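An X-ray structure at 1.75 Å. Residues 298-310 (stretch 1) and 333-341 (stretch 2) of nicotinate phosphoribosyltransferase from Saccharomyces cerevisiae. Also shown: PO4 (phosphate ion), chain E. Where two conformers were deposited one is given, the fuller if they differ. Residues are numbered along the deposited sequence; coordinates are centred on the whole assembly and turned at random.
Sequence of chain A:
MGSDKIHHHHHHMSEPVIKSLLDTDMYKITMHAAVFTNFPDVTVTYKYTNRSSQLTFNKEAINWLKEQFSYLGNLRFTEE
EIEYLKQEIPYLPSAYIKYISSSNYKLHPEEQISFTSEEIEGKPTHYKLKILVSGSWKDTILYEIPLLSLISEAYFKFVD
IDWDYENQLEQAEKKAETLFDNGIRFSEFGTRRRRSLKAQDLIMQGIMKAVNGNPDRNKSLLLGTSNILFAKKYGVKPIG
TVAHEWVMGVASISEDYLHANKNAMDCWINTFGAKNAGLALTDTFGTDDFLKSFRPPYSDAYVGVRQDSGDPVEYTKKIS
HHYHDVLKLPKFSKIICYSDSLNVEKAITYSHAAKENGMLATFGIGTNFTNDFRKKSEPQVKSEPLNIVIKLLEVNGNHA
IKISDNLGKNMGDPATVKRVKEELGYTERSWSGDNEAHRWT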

# COMPACT_ATOMS: atom_id res chain seq x y z
N TYR A 298 -20.82 -7.61 -10.19
CA TYR A 298 -19.48 -7.08 -9.81
C TYR A 298 -19.35 -5.58 -10.03
O TYR A 298 -18.94 -4.84 -9.12
CB TYR A 298 -18.42 -7.81 -10.62
CG TYR A 298 -18.51 -9.27 -10.40
CD1 TYR A 298 -18.12 -9.83 -9.18
CD2 TYR A 298 -19.05 -10.12 -11.36
CE1 TYR A 298 -18.22 -11.22 -8.98
CE2 TYR A 298 -19.16 -11.46 -11.15
CZ TYR A 298 -18.74 -12.01 -9.97
OH TYR A 298 -18.90 -13.37 -9.81
N SER A 299 -19.72 -5.14 -11.24
CA SER A 299 -19.58 -3.73 -11.63
C SER A 299 -20.53 -2.82 -10.88
O SER A 299 -20.33 -1.63 -10.83
CB SER A 299 -19.75 -3.53 -13.15
OG SER A 299 -20.89 -4.18 -13.64
N ASP A 300 -21.62 -3.38 -10.34
CA ASP A 300 -22.51 -2.65 -9.45
C ASP A 300 -22.01 -2.57 -7.98
O ASP A 300 -22.16 -1.52 -7.34
CB ASP A 300 -23.91 -3.23 -9.56
CG ASP A 300 -24.48 -3.05 -10.94
OD1 ASP A 300 -24.22 -1.97 -11.57
OD2 ASP A 300 -25.15 -3.98 -11.40
N ALA A 301 -21.37 -3.65 -7.50
CA ALA A 301 -20.90 -3.72 -6.12
C ALA A 301 -19.70 -2.80 -5.82
O ALA A 301 -19.71 -1.99 -4.87
CB ALA A 301 -20.53 -5.18 -5.78
N TYR A 302 -18.65 -2.95 -6.63
CA TYR A 302 -17.51 -2.03 -6.56
C TYR A 302 -17.96 -0.64 -6.91
O TYR A 302 -18.72 -0.46 -7.82
CB TYR A 302 -16.40 -2.46 -7.52
CG TYR A 302 -15.70 -3.71 -7.05
CD1 TYR A 302 -14.63 -3.65 -6.18
CD2 TYR A 302 -16.13 -4.95 -7.47
CE1 TYR A 302 -14.02 -4.80 -5.72
CE2 TYR A 302 -15.50 -6.12 -7.04
CZ TYR A 302 -14.45 -6.03 -6.16
OH TYR A 302 -13.81 -7.16 -5.70
N VAL A 303 -17.43 0.35 -6.22
CA VAL A 303 -17.85 1.72 -6.44
C VAL A 303 -16.97 2.44 -7.43
O VAL A 303 -17.22 3.60 -7.74
CB VAL A 303 -17.87 2.52 -5.12
CG1 VAL A 303 -18.96 1.95 -4.17
CG2 VAL A 303 -16.51 2.57 -4.50
N GLY A 304 -15.98 1.71 -7.92
CA GLY A 304 -15.05 2.21 -8.88
C GLY A 304 -13.82 1.34 -8.96
O GLY A 304 -13.82 0.16 -8.55
N VAL A 305 -12.78 1.94 -9.53
CA VAL A 305 -11.55 1.26 -9.85
C VAL A 305 -10.39 2.08 -9.31
O VAL A 305 -10.49 3.30 -9.16
CB VAL A 305 -11.33 1.04 -11.36
CG1 VAL A 305 -12.32 -0.00 -11.95
CG2 VAL A 305 -11.37 2.36 -12.13
N ARG A 306 -9.31 1.38 -8.96
CA ARG A 306 -8.04 2.04 -8.54
C ARG A 306 -7.02 1.93 -9.70
O ARG A 306 -6.76 0.82 -10.22
CB ARG A 306 -7.47 1.46 -7.21
CG ARG A 306 -6.25 2.26 -6.59
CD ARG A 306 -5.74 1.54 -5.29
NE ARG A 306 -4.28 1.35 -5.36
CZ ARG A 306 -3.61 0.31 -4.90
NH1 ARG A 306 -4.23 -0.69 -4.26
NH2 ARG A 306 -2.29 0.27 -5.05
N GLN A 307 -6.49 3.09 -10.12
CA GLN A 307 -5.48 3.19 -11.18
C GLN A 307 -4.07 3.21 -10.50
O GLN A 307 -3.79 4.05 -9.66
CB GLN A 307 -5.72 4.41 -12.03
CG GLN A 307 -4.78 4.59 -13.23
CD GLN A 307 -3.46 5.21 -12.89
OE1 GLN A 307 -3.40 6.24 -12.18
NE2 GLN A 307 -2.39 4.63 -13.43
N ASP A 308 -3.23 2.24 -10.85
CA ASP A 308 -1.97 2.03 -10.18
C ASP A 308 -0.78 1.86 -11.13
O ASP A 308 0.36 1.77 -10.64
CB ASP A 308 -2.09 0.78 -9.31
CG ASP A 308 -1.04 0.72 -8.20
OD1 ASP A 308 -0.77 1.76 -7.55
OD2 ASP A 308 -0.52 -0.40 -7.99
N SER A 309 -1.03 1.73 -12.43
CA SER A 309 0.05 1.66 -13.41
C SER A 309 -0.38 2.11 -14.80
O SER A 309 -1.56 2.29 -15.10
CB SER A 309 0.60 0.25 -13.54
OG SER A 309 -0.35 -0.64 -14.12
N GLY A 310 0.61 2.28 -15.66
CA GLY A 310 0.34 2.70 -17.02
C GLY A 310 0.07 4.18 -17.09
O GLY A 310 0.27 4.90 -16.13
N SER A 333 -21.20 8.03 -12.29
CA SER A 333 -21.73 6.91 -11.50
C SER A 333 -20.60 6.26 -10.64
O SER A 333 -20.84 5.73 -9.53
CB SER A 333 -22.28 5.83 -12.44
OG SER A 333 -23.44 6.25 -13.13
N LYS A 334 -19.38 6.29 -11.18
CA LYS A 334 -18.22 5.53 -10.63
C LYS A 334 -16.93 6.38 -10.47
O LYS A 334 -16.76 7.46 -11.10
CB LYS A 334 -17.99 4.29 -11.52
CG LYS A 334 -19.22 3.36 -11.62
CD LYS A 334 -19.50 2.64 -10.32
CE LYS A 334 -20.64 1.63 -10.46
NZ LYS A 334 -20.92 0.95 -9.16
N ILE A 335 -16.04 5.87 -9.62
CA ILE A 335 -14.84 6.53 -9.16
C ILE A 335 -13.63 5.88 -9.83
O ILE A 335 -13.57 4.67 -9.96
CB ILE A 335 -14.66 6.37 -7.57
CG1 ILE A 335 -15.79 7.12 -6.89
CG2 ILE A 335 -13.30 6.88 -7.11
CD1 ILE A 335 -15.97 6.75 -5.40
N ILE A 336 -12.66 6.71 -10.25
CA ILE A 336 -11.29 6.29 -10.43
C ILE A 336 -10.43 6.90 -9.33
O ILE A 336 -10.44 8.09 -9.09
CB ILE A 336 -10.66 6.68 -11.81
CG1 ILE A 336 -11.48 6.12 -12.97
CG2 ILE A 336 -9.23 6.19 -11.88
CD1 ILE A 336 -10.97 6.48 -14.31
N CYS A 337 -9.73 6.02 -8.63
CA CYS A 337 -8.76 6.45 -7.62
C CYS A 337 -7.34 6.29 -8.21
O CYS A 337 -6.92 5.19 -8.52
CB CYS A 337 -8.90 5.58 -6.39
SG CYS A 337 -7.67 6.09 -5.15
N TYR A 338 -6.67 7.41 -8.41
CA TYR A 338 -5.34 7.47 -8.95
C TYR A 338 -4.35 7.39 -7.78
O TYR A 338 -4.42 8.20 -6.84
CB TYR A 338 -5.14 8.79 -9.67
CG TYR A 338 -6.10 9.03 -10.82
CD1 TYR A 338 -5.83 8.59 -12.09
CD2 TYR A 338 -7.30 9.68 -10.60
CE1 TYR A 338 -6.72 8.83 -13.12
CE2 TYR A 338 -8.22 9.90 -11.62
CZ TYR A 338 -7.91 9.47 -12.89
OH TYR A 338 -8.83 9.72 -13.88
N SER A 339 -3.46 6.41 -7.83
CA SER A 339 -2.60 6.16 -6.66
C SER A 339 -1.12 5.90 -6.96
O SER A 339 -0.40 5.44 -6.06
CB SER A 339 -3.19 4.98 -5.85
OG SER A 339 -3.10 3.76 -6.59
N ASP A 340 -0.68 6.14 -8.19
CA ASP A 340 0.68 5.74 -8.62
C ASP A 340 1.58 6.95 -8.62
O ASP A 340 1.58 7.71 -9.60
CB ASP A 340 0.65 5.11 -10.01
CG ASP A 340 2.03 4.65 -10.50
OD1 ASP A 340 2.94 4.46 -9.63
OD2 ASP A 340 2.20 4.48 -11.72
N SER A 341 2.37 7.13 -7.56
CA SER A 341 3.45 8.11 -7.51
C SER A 341 2.97 9.53 -7.82
O SER A 341 3.50 10.26 -8.65
CB SER A 341 4.55 7.68 -8.50
OG SER A 341 4.88 6.30 -8.33
P PO4 E . 3.63 6.27 -4.05
O1 PO4 E . 3.20 6.24 -2.61
O2 PO4 E . 4.32 7.53 -4.46
O3 PO4 E . 4.65 5.15 -4.32
O4 PO4 E . 2.48 5.98 -4.99
O HOH W 1 -23.73 0.31 -10.11
O HOH W 2 -19.31 5.01 -6.92
O HOH W 3 -1.81 7.57 -10.48
O HOH W 4 0.30 5.62 -13.40

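What holds the two backbones side by side? Residues 304-307 and 335-338 run as parallel neighbours in a sheet, their directions only 18° apart. The hydrogen bonds pass alternately between the strands: Ile 335 N gives to Val 303 O (3.2 Å), Val 305 N to Ile 335 O (2.9 Å), Cys 337 N to Val 305 O (2.9 Å), Gln 307 N to Cys 337 O (2.7 Å) and Ser 339 N to Gln 307 O (3.0 Å). Each of Val 305 and Gln 307 thus uses both its N and its O, straddling two residues of the partner, as parallel pairing requires. At Gly 304 the fit is especially tight: its CA lies 3.1 Å from Ile 335 O, and a CB there would clash with that oxygen.

Why does Lys 334, just before its strand, cover more surface than any other residue here? Its CA-to-CB bond points sideways, but the long chain brings the ammonium to the end of the helix at 298-301, where backbone carbonyls lack partners within the helix. Lys 334 NZ donates to Tyr 302 O at 2.9 Å and to Ser 299 O at 3.1 Å. A water extends the link, accepting from Lys 334 NZ (3.0 Å) and donating to Asp 300 OD1 (2.8 Å), so the charged carboxylate is joined to the amine through solvent. On the way, the aliphatic part of the lysine passes Val 303, with CD 3.6 Å from Val 303 O.

What does Gln 307, which covers almost as much, do with its amide? Its side chain shares a sheet face with Val 305, Ile 336 and Tyr 338. The aliphatic base packs against isoleucine, Gln 307 CB to Ile 336 CG2 being 3.9 Å, while Gln 307 OE1 lies at the edge of the Tyr 338 ring, 3.4 Å from Tyr 338 CD1. One water donates to Gln 307 OE1 (2.7 Å) and accepts from Asp 340 N (2.9 Å); another accepts from Gln 307 NE2 (2.9 Å) and donates to Asp 340 OD2 (2.8 Å). The amide's two ends therefore reach Asp 340 by separate water bridges.

How is the contact finished beyond the strands? On the opposite face from Gln 307, Arg 306 NE donates to Ser 339 OG at 3.0 Å, with the hydroxyl near the guanidinium plane, where N-H groups point. Arg 306 NH2 also forms a salt bridge with Asp 308 OD1 (3.3 Å), though its hydrogen bond is weak.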